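Local coordinates for protein glyceraldehyde-3-phosphate dehydrogenase (PDB 1B7G) that catalyses the phosphorylating oxidation of D-glyceraldehyde 3-phosphate in glycolysis, using either NAD or NADP with a marked preference for NADP, at residues Y253-T258 against V262-D267; T147-N152 against S199-L204; K22-K27 against M325-E330. The protein carries 1 engineered substitution. One frame throughout, in Å; residues are numbered along the deposited sequence.

Interaction 1 (Y253-T258 against V262-D267)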
# COMPACT_ATOMS: atom_id res chain seq x y z
N TYR A 253 -12.47 -16.26 -3.94
CA TYR A 253 -11.11 -16.28 -3.38
C TYR A 253 -11.00 -15.63 -2.03
O TYR A 253 -9.90 -15.18 -1.66
CB TYR A 253 -10.19 -15.66 -4.44
CG TYR A 253 -10.26 -16.41 -5.76
CD1 TYR A 253 -9.73 -17.69 -5.85
CD2 TYR A 253 -10.81 -15.82 -6.89
CE1 TYR A 253 -9.75 -18.39 -7.04
CE2 TYR A 253 -10.84 -16.50 -8.11
CZ TYR A 253 -10.30 -17.77 -8.16
OH TYR A 253 -10.32 -18.45 -9.34
N ASP A 254 -12.08 -15.62 -1.24
CA ASP A 254 -11.92 -15.07 0.12
C ASP A 254 -11.38 -13.66 0.10
O ASP A 254 -10.51 -13.34 0.92
CB ASP A 254 -11.09 -16.04 0.99
CG ASP A 254 -11.41 -15.87 2.47
OD1 ASP A 254 -12.37 -15.17 2.85
OD2 ASP A 254 -10.62 -16.42 3.29
N ALA A 255 -11.90 -12.75 -0.74
CA ALA A 255 -11.36 -11.40 -0.72
C ALA A 255 -12.44 -10.33 -0.50
O ALA A 255 -12.24 -9.16 -0.88
CB ALA A 255 -10.55 -11.08 -1.99
N GLU A 256 -13.59 -10.66 0.07
CA GLU A 256 -14.68 -9.70 0.25
C GLU A 256 -14.63 -8.90 1.54
O GLU A 256 -15.46 -9.04 2.44
CB GLU A 256 -16.03 -10.40 0.20
CG GLU A 256 -16.27 -11.25 -1.04
CD GLU A 256 -17.60 -12.00 -0.82
OE1 GLU A 256 -17.53 -13.02 -0.14
OE2 GLU A 256 -18.62 -11.51 -1.30
N ALA A 257 -13.68 -8.00 1.60
CA ALA A 257 -13.37 -7.12 2.73
C ALA A 257 -12.53 -5.99 2.15
O ALA A 257 -11.71 -6.32 1.23
CB ALA A 257 -12.77 -7.88 3.86
N THR A 258 -12.77 -4.74 2.45
CA THR A 258 -11.99 -3.67 1.80
C THR A 258 -10.48 -3.84 2.02
O THR A 258 -9.70 -3.63 1.08
CB THR A 258 -12.46 -2.28 2.18
OG1 THR A 258 -12.32 -2.04 3.59
CG2 THR A 258 -13.93 -2.10 1.77
N VAL A 262 -7.50 -4.09 -0.79
CA VAL A 262 -6.24 -3.30 -0.81
C VAL A 262 -5.09 -4.29 -1.04
O VAL A 262 -4.19 -4.08 -1.83
CB VAL A 262 -5.99 -2.50 0.45
CG1 VAL A 262 -4.58 -1.84 0.53
CG2 VAL A 262 -7.02 -1.38 0.59
N GLU A 263 -5.12 -5.41 -0.33
CA GLU A 263 -4.17 -6.46 -0.50
C GLU A 263 -4.10 -6.96 -1.95
O GLU A 263 -2.99 -7.13 -2.44
CB GLU A 263 -4.41 -7.66 0.42
CG GLU A 263 -3.13 -8.48 0.61
CD GLU A 263 -2.07 -7.93 1.50
OE1 GLU A 263 -2.12 -6.81 2.05
OE2 GLU A 263 -1.04 -8.64 1.67
N VAL A 264 -5.22 -7.26 -2.57
CA VAL A 264 -5.23 -7.70 -3.97
C VAL A 264 -4.44 -6.72 -4.85
O VAL A 264 -3.64 -7.14 -5.69
CB VAL A 264 -6.66 -7.83 -4.52
CG1 VAL A 264 -6.67 -7.92 -6.06
CG2 VAL A 264 -7.32 -9.06 -3.90
N ALA A 265 -4.65 -5.43 -4.63
CA ALA A 265 -3.98 -4.40 -5.39
C ALA A 265 -2.47 -4.38 -5.18
O ALA A 265 -1.72 -4.08 -6.15
CB ALA A 265 -4.56 -3.03 -5.06
N ARG A 266 -2.04 -4.56 -3.94
CA ARG A 266 -0.65 -4.66 -3.58
C ARG A 266 -0.02 -5.84 -4.34
O ARG A 266 1.02 -5.64 -4.96
CB ARG A 266 -0.42 -4.88 -2.06
CG ARG A 266 -0.73 -3.64 -1.23
CD ARG A 266 -0.68 -4.01 0.27
NE ARG A 266 0.68 -3.79 0.80
CZ ARG A 266 1.10 -4.32 1.95
NH1 ARG A 266 0.33 -5.11 2.70
NH2 ARG A 266 2.33 -4.06 2.34
N ASP A 267 -0.59 -7.02 -4.30
CA ASP A 267 -0.07 -8.19 -4.95
C ASP A 267 -0.16 -8.17 -6.48
O ASP A 267 0.65 -8.85 -7.12
CB ASP A 267 -0.78 -9.48 -4.48
CG ASP A 267 -0.40 -9.76 -3.00
OD1 ASP A 267 0.48 -9.04 -2.49
OD2 ASP A 267 -0.99 -10.67 -2.41
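Thr-258 and Val-262 form the first turn of helix 258-267, in the catalytic domain of the dehydrogenase. Ala-257 sits at the N-cap position. The loop before it, which leaves strand 246-249, turns back beside the helix. The contact is small and joins this loop to the first two turns of the helix. The side chain of Thr-258 lies about 8 Å from that of the catalytic His-219.

One hydrogen bond crosses the contact. Val-262 N donates to Thr-258 O at 2.9 Å, with an N-H...O angle of 156°. It is an ordinary bond of the alpha-helix, four residues apart.

The apolar contacts are light. Ala-255 directs its methyl group toward the helix, and Val-264 points its CB back toward the loop. Ala-255 CB meets Val-264 CG2 at 4.3 Å, which is a loose touch. The side chain of Thr-258 also packs on Met-218.

Charged residues line another part of the helix surface, from Glu-263 to Asp-267. Arg-266 NH1 forms a salt bridge with Glu-263 OE1 at 3.1 Å, three residues back along the helix. Much of this charge faces the second subunit. There Lys-14 of that subunit bridges both Glu-263 and Asp-267, and Glu-301 of that subunit bridges Arg-266.

Val-262 also meets the carbonyl that it bonds. Its CG2 stands beside its own backbone N and lies 3.5 Å from Thr-258 O.

Interaction 2 (T147-N152 against S199-L204)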
# COMPACT_ATOMS: atom_id res chain seq x y z
N THR A 147 -22.25 3.80 -11.77
CA THR A 147 -23.18 2.67 -11.61
C THR A 147 -24.53 3.01 -12.23
O THR A 147 -25.01 2.19 -13.00
CB THR A 147 -23.35 2.35 -10.09
OG1 THR A 147 -22.03 2.15 -9.54
CG2 THR A 147 -24.24 1.16 -9.89
N ILE A 148 -25.08 4.18 -12.01
CA ILE A 148 -26.38 4.59 -12.56
C ILE A 148 -26.36 4.74 -14.08
O ILE A 148 -27.22 4.19 -14.79
CB ILE A 148 -26.85 5.92 -11.94
CG1 ILE A 148 -27.07 5.90 -10.43
CG2 ILE A 148 -28.15 6.35 -12.64
CD1 ILE A 148 -27.18 7.30 -9.84
N CYS A 149 -25.36 5.41 -14.65
CA CYS A 149 -25.32 5.53 -16.14
C CYS A 149 -25.07 4.21 -16.82
O CYS A 149 -25.78 3.86 -17.79
CB CYS A 149 -24.38 6.62 -16.58
SG CYS A 149 -24.78 8.24 -15.98
N THR A 150 -24.35 3.26 -16.20
CA THR A 150 -24.23 1.92 -16.73
C THR A 150 -25.52 1.10 -16.61
O THR A 150 -25.90 0.43 -17.60
CB THR A 150 -23.10 1.11 -16.05
OG1 THR A 150 -21.89 1.88 -16.19
CG2 THR A 150 -22.95 -0.28 -16.62
N VAL A 151 -26.20 1.09 -15.47
CA VAL A 151 -27.41 0.28 -15.28
C VAL A 151 -28.53 0.74 -16.20
O VAL A 151 -29.34 -0.06 -16.67
CB VAL A 151 -27.89 0.26 -13.82
CG1 VAL A 151 -29.30 -0.30 -13.66
CG2 VAL A 151 -26.93 -0.63 -12.96
N ASN A 152 -28.60 2.03 -16.44
CA ASN A 152 -29.49 2.78 -17.28
C ASN A 152 -29.50 2.25 -18.70
O ASN A 152 -30.55 2.26 -19.33
CB ASN A 152 -29.18 4.28 -17.23
CG ASN A 152 -30.30 5.17 -17.71
OD1 ASN A 152 -31.36 5.39 -17.09
ND2 ASN A 152 -30.07 5.78 -18.88
N SER A 199 -26.52 17.17 -10.38
CA SER A 199 -25.80 18.18 -11.15
C SER A 199 -25.33 17.57 -12.48
O SER A 199 -24.90 18.28 -13.38
CB SER A 199 -24.54 18.60 -10.37
OG SER A 199 -23.53 17.59 -10.46
N VAL A 200 -25.43 16.27 -12.59
CA VAL A 200 -25.01 15.43 -13.69
C VAL A 200 -26.19 14.79 -14.39
O VAL A 200 -26.39 14.95 -15.59
CB VAL A 200 -24.06 14.34 -13.15
CG1 VAL A 200 -23.69 13.28 -14.17
CG2 VAL A 200 -22.79 14.99 -12.59
N ILE A 201 -27.09 14.20 -13.61
CA ILE A 201 -28.36 13.66 -14.13
C ILE A 201 -29.49 14.47 -13.50
O ILE A 201 -29.97 14.17 -12.40
CB ILE A 201 -28.53 12.18 -13.78
CG1 ILE A 201 -27.30 11.38 -14.18
CG2 ILE A 201 -29.79 11.61 -14.46
CD1 ILE A 201 -27.39 9.89 -13.87
N ARG A 202 -29.95 15.49 -14.20
CA ARG A 202 -30.87 16.47 -13.68
C ARG A 202 -32.19 16.02 -13.13
O ARG A 202 -32.61 16.52 -12.06
CB ARG A 202 -31.14 17.55 -14.77
CG ARG A 202 -30.01 18.54 -14.96
CD ARG A 202 -29.40 18.96 -13.66
NE ARG A 202 -28.35 19.95 -13.70
CZ ARG A 202 -28.05 20.72 -12.65
NH1 ARG A 202 -28.72 20.58 -11.51
NH2 ARG A 202 -27.10 21.64 -12.73
N ASN A 203 -32.90 15.06 -13.73
CA ASN A 203 -34.23 14.81 -13.13
C ASN A 203 -34.35 13.50 -12.40
O ASN A 203 -35.45 12.93 -12.28
CB ASN A 203 -35.27 14.95 -14.26
CG ASN A 203 -35.26 16.34 -14.87
OD1 ASN A 203 -35.44 17.34 -14.16
ND2 ASN A 203 -35.04 16.43 -16.18
N LEU A 204 -33.24 12.93 -11.96
CA LEU A 204 -33.31 11.62 -11.31
C LEU A 204 -33.81 11.79 -9.87
O LEU A 204 -33.32 12.69 -9.18
CB LEU A 204 -31.96 10.92 -11.31
CG LEU A 204 -31.92 9.63 -10.44
CD1 LEU A 204 -32.88 8.58 -10.99
CD2 LEU A 204 -30.49 9.11 -10.44
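Ile-201 and Leu-204 are the two ends of a type I beta turn, and both point their CB toward helix 139-152. The turn lies in the loop from helix 193-198 to strand 205-213 in the catalytic domain.

Ile-201 comes first along the turn. Its chi1 of -51° sets CG1 beside the backbone N, and chi2 extends the chain, which carries CD1 out to the helix. CD1 then touches two neighbouring residues. It lies 3.7 Å from Cys-149 SG and 3.8 Å from Ile-148 CG2. The sulfur is held in place by the disulfide of Cys-149 with Cys-123. The same isoleucine also packs on Leu-145, one turn earlier on the helix.

Arg-202 and Asn-203 form the exposed middle of the turn. Asn-198 ND2 bonds the carbonyl oxygens of both Ile-201 and Leu-204, and so ties the two ends of the turn to helix 193-198.

Leu-204 is buried. Together with Ile-148 it packs on Val-157 and Val-160 of strand 157-167, so helix, turn and sheet share one apolar layer. The two side chains reach toward each other tip to tip, with Leu-204 CD2 at 3.8 Å from Ile-148 CD1.

Interaction 3 (K22-K27 against M325-E330)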
# COMPACT_ATOMS: atom_id res chain seq x y z
N LYS A 22 1.58 9.95 -17.92
CA LYS A 22 1.33 8.78 -18.74
C LYS A 22 0.51 9.05 -19.98
O LYS A 22 0.36 8.12 -20.79
CB LYS A 22 0.66 7.67 -17.91
CG LYS A 22 1.55 7.23 -16.75
CD LYS A 22 0.86 6.07 -16.01
CE LYS A 22 1.80 5.47 -14.97
NZ LYS A 22 1.16 4.27 -14.36
N GLN A 23 -0.04 10.23 -20.19
CA GLN A 23 -0.88 10.44 -21.39
C GLN A 23 0.03 10.76 -22.59
O GLN A 23 0.98 11.53 -22.42
CB GLN A 23 -1.83 11.60 -21.15
CG GLN A 23 -2.92 11.35 -20.10
CD GLN A 23 -3.52 9.98 -20.13
OE1 GLN A 23 -4.28 9.60 -21.04
NE2 GLN A 23 -3.16 9.14 -19.14
N PRO A 24 -0.28 10.25 -23.76
CA PRO A 24 0.50 10.54 -24.97
C PRO A 24 0.32 11.95 -25.47
O PRO A 24 1.20 12.47 -26.20
CB PRO A 24 -0.03 9.55 -25.99
CG PRO A 24 -1.43 9.27 -25.54
CD PRO A 24 -1.37 9.30 -24.03
N ASP A 25 -0.79 12.61 -25.16
CA ASP A 25 -1.09 13.93 -25.70
C ASP A 25 -1.03 15.04 -24.70
O ASP A 25 -1.54 16.16 -24.89
CB ASP A 25 -2.49 13.91 -26.37
CG ASP A 25 -3.58 13.49 -25.36
OD1 ASP A 25 -3.29 12.82 -24.36
OD2 ASP A 25 -4.75 13.83 -25.60
N MET A 26 -0.44 14.76 -23.53
CA MET A 26 -0.33 15.79 -22.52
C MET A 26 1.10 15.86 -21.98
O MET A 26 1.78 14.84 -21.92
CB MET A 26 -1.27 15.43 -21.34
CG MET A 26 -2.72 15.32 -21.73
SD MET A 26 -3.82 15.17 -20.26
CE MET A 26 -5.36 14.82 -21.06
N LYS A 27 1.47 17.00 -21.44
CA LYS A 27 2.75 17.07 -20.73
C LYS A 27 2.51 17.82 -19.42
O LYS A 27 1.85 18.85 -19.40
CB LYS A 27 3.87 17.67 -21.56
CG LYS A 27 4.18 19.14 -21.49
CD LYS A 27 5.03 19.58 -22.69
CE LYS A 27 5.69 20.93 -22.46
NZ LYS A 27 6.26 21.49 -23.72
N MET A 325 -11.71 8.21 -23.43
CA MET A 325 -11.79 7.14 -22.40
C MET A 325 -10.91 5.97 -22.78
O MET A 325 -10.29 5.34 -21.91
CB MET A 325 -13.22 6.79 -22.11
CG MET A 325 -13.97 7.85 -21.27
SD MET A 325 -15.57 7.14 -20.79
CE MET A 325 -16.35 6.89 -22.37
N ARG A 326 -10.76 5.66 -24.08
CA ARG A 326 -9.90 4.54 -24.44
C ARG A 326 -8.45 4.83 -24.09
O ARG A 326 -7.78 3.95 -23.52
CB ARG A 326 -10.10 4.09 -25.89
CG ARG A 326 -8.94 3.27 -26.44
CD ARG A 326 -9.00 3.10 -27.96
NE ARG A 326 -10.38 2.89 -28.38
CZ ARG A 326 -11.14 3.75 -29.06
NH1 ARG A 326 -10.68 4.92 -29.47
NH2 ARG A 326 -12.41 3.40 -29.32
N ILE A 327 -7.94 6.03 -24.31
CA ILE A 327 -6.54 6.35 -24.01
C ILE A 327 -6.33 6.43 -22.50
O ILE A 327 -5.36 5.92 -21.96
CB ILE A 327 -6.10 7.64 -24.71
CG1 ILE A 327 -6.03 7.33 -26.25
CG2 ILE A 327 -4.78 8.14 -24.23
CD1 ILE A 327 -6.14 8.57 -27.10
N THR A 328 -7.26 7.11 -21.83
CA THR A 328 -7.20 7.20 -20.36
C THR A 328 -7.18 5.79 -19.80
O THR A 328 -6.24 5.47 -19.08
CB THR A 328 -8.39 7.96 -19.84
OG1 THR A 328 -8.33 9.29 -20.39
CG2 THR A 328 -8.37 8.06 -18.30
N ASN A 329 -8.11 4.93 -20.21
CA ASN A 329 -8.19 3.58 -19.74
C ASN A 329 -6.96 2.73 -19.99
O ASN A 329 -6.46 2.07 -19.05
CB ASN A 329 -9.44 2.87 -20.27
CG ASN A 329 -10.69 3.46 -19.58
OD1 ASN A 329 -10.61 4.20 -18.61
ND2 ASN A 329 -11.84 3.16 -20.15
N GLU A 330 -6.48 2.72 -21.23
CA GLU A 330 -5.34 1.89 -21.56
C GLU A 330 -4.09 2.37 -20.84
O GLU A 330 -3.34 1.59 -20.30
CB GLU A 330 -5.08 1.92 -23.10
CG GLU A 330 -4.12 0.84 -23.55
CD GLU A 330 -2.65 1.07 -23.37
OE1 GLU A 330 -2.18 2.23 -23.28
OE2 GLU A 330 -1.90 0.06 -23.32
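Gln-23 reaches Ile-327 through a bent side chain. Its chi1 of -68° puts CG beside the backbone N, and a bend at chi2 (-40°) turns the amide toward the helix. On the other side, Ile-327 holds CG2 anti to its backbone N (the CG1 branch has chi1 -69°). This methyl is where the contact meets.

Gln-23 OE1 lies 3.5 Å from Ile-327 CG2 and 3.8 Å from Thr-328 CA. These are packing contacts, and no hydrogen bond joins the two segments. Pro-24 adds its ring carbons CD and CG. Pro-24 CD is 3.6 Å from Ile-327 CG2, and Pro-24 CG is 3.8 Å from the same methyl. The isoleucine branch therefore touches an amide oxygen and a proline ring at once.

The polar ends find partners beyond the two segments. Arg-313 of helix 304-315 donates to Gln-23 OE1 and bonds Thr-328 OG1, and it also forms a salt bridge with Asp-25. Thr-328 OG1 is further bonded to Asp-310 OD1. Gln-23 NE2 bonds Ala-19 O and Ser-331 OG, which holds the amide in its rotation. Ser-331 ends helix 321-331, so this bond ties the loop directly to the same helix. One arginine thus links both sides of the contact.

The loop at Gln-23 to Asp-25 joins helix 11-21 to strand 26-32. It belongs to the first beta-alpha-beta crossover of the Rossmann-type nucleotide-binding domain, against which the C-terminal helix 321-331 packs.

In the fold
From the N terminus, the chain first passes through 22-27, between helix 11-21 and strand 26-32 of the Rossmann-type domain. Interaction 3 closes only when the chain arrives at helix 321-331, so its loop holds most of the protein. Interactions 2 and 1 both fall within that span. Interaction 2 opens on helix 139-152 and closes at 199-204, before strand 205-213. Interaction 1 follows in series and is very local, joining a loop to the helix it leads into. No two of these loops cross. Interactions 1 and 2 both belong to the catalytic domain, with centres 29 Å apart. Interaction 3 ties the C-terminal helix to the nucleotide-binding domain.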